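Local coordinates for protein putative thioesterase (PDB 3CJY) that probably hydrolyses acyl-CoA thioesters and binds calcium, at residues Ala185-Leu188 against Pro189-Leu192. Sequence-based numbering, arbitrary orientation.
Sequences ADFL and PIAL
Phe187 and Ile190 meet at the first turn of helix 188-196, part of the C-terminal hot-dog domain, where the chain turns out of helix 178-185 and Pro189 takes an early helical position. The carbonyl O of Phe187 accepts from Ile190 N at 3.0 Å, with the donor 48° above the carbonyl plane, and more weakly from Ala191 N. One residue further along, Leu192 N donates to Leu188 O at 2.9 Å, nearly in line with the C=O bond, the regular i to i+4 pattern. Pro189 has no amide hydrogen, but in the first turn that forfeits no bond within the helix; its ring carbon CD lies 3.3 Å from Asp186 O.

The side chains pair three residues apart. Those of Phe187 and Ile190 run alongside each other in the same direction, and Ile190 CD1 comes obliquely to the ring, 3.7 Å from Phe187 CD2. That methyl is carried there by CG1, anti to the carbonyl carbon (chi1 -68°). Leu188 CD2 packs at 4.0 Å from Ala191 CB.

Asp186 OD1 is gripped by Gln253 and Asn207, tying the connection to strands 247-256 and 203-211. Phe187, Leu188 and Ala191 rest on Met224 of strand 220-230, while Pro189 and Leu192 lean on Leu255 of strand 247-256.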
loop_
_atom_site.group_PDB
_atom_site.type_symbol
_atom_site.label_atom_id
_atom_site.label_comp_id
_atom_site.label_asym_id
_atom_site.label_seq_id
_atom_site.Cartn_x
_atom_site.Cartn_y
_atom_site.Cartn_z
ATOM N N ALA A 185 -6.525 9.315 5.813
ATOM C CA ALA A 185 -6.253 7.923 5.467
ATOM C C ALA A 185 -5.946 7.102 6.731
ATOM O O ALA A 185 -6.230 5.924 6.802
ATOM C CB ALA A 185 -5.041 7.792 4.455
ATOM N N ASP A 186 -5.348 7.756 7.732
ATOM C CA ASP A 186 -4.984 7.066 8.984
ATOM C C ASP A 186 -6.103 7.018 10.030
ATOM O O ASP A 186 -5.851 6.861 11.233
ATOM C CB ASP A 186 -3.705 7.626 9.552
ATOM C CG ASP A 186 -3.053 6.695 10.600
ATOM O OD1 ASP A 186 -3.034 5.474 10.397
ATOM O OD2 ASP A 186 -2.567 7.205 11.635
ATOM N N PHE A 187 -7.341 7.081 9.558
ATOM C CA PHE A 187 -8.497 6.813 10.390
ATOM C C PHE A 187 -8.869 5.298 10.388
ATOM O O PHE A 187 -9.794 4.858 11.054
ATOM C CB PHE A 187 -9.688 7.662 9.960
ATOM C CG PHE A 187 -9.735 9.023 10.597
ATOM C CD1 PHE A 187 -8.706 9.935 10.403
ATOM C CD2 PHE A 187 -10.845 9.396 11.362
ATOM C CE1 PHE A 187 -8.726 11.171 10.982
ATOM C CE2 PHE A 187 -10.896 10.662 11.937
ATOM C CZ PHE A 187 -9.833 11.551 11.730
ATOM N N LEU A 188 -8.065 4.489 9.710
ATOM C CA LEU A 188 -8.350 3.045 9.649
ATOM C C LEU A 188 -8.336 2.380 11.020
ATOM O O LEU A 188 -9.040 1.416 11.203
ATOM C CB LEU A 188 -7.454 2.292 8.653
ATOM C CG LEU A 188 -7.954 2.325 7.224
ATOM C CD1 LEU A 188 -6.890 1.907 6.237
ATOM C CD2 LEU A 188 -9.223 1.455 7.088
ATOM N N PRO A 189 -7.472 2.834 11.961
ATOM C CA PRO A 189 -7.596 2.178 13.292
ATOM C C PRO A 189 -9.010 2.274 13.910
ATOM O O PRO A 189 -9.474 1.370 14.592
ATOM C CB PRO A 189 -6.493 2.862 14.107
ATOM C CG PRO A 189 -5.484 3.286 13.071
ATOM C CD PRO A 189 -6.271 3.703 11.884
ATOM N N ILE A 190 -9.743 3.333 13.598
ATOM C CA ILE A 190 -11.114 3.503 14.084
ATOM C C ILE A 190 -12.000 2.463 13.399
ATOM O O ILE A 190 -12.819 1.817 14.037
ATOM C CB ILE A 190 -11.630 4.949 13.827
ATOM C CG1 ILE A 190 -10.844 5.938 14.716
ATOM C CG2 ILE A 190 -13.113 5.034 14.084
ATOM C CD1 ILE A 190 -11.125 7.366 14.398
ATOM N N ALA A 191 -11.735 2.218 12.128
ATOM C CA ALA A 191 -12.501 1.221 11.384
ATOM C C ALA A 191 -12.216 -0.172 11.973
ATOM O O ALA A 191 -13.117 -1.022 12.067
ATOM C CB ALA A 191 -12.117 1.226 9.907
ATOM N N LEU A 192 -10.995 -0.378 12.438
ATOM C CA LEU A 192 -10.637 -1.691 13.032
ATOM C C LEU A 192 -11.416 -1.896 14.326
ATOM O O LEU A 192 -11.973 -2.964 14.580
ATOM C CB LEU A 192 -9.141 -1.794 13.244
ATOM C CG LEU A 192 -8.684 -3.073 13.918
ATOM C CD1 LEU A 192 -9.145 -4.326 13.127
ATOM C CD2 LEU A 192 -7.160 -3.030 14.186
#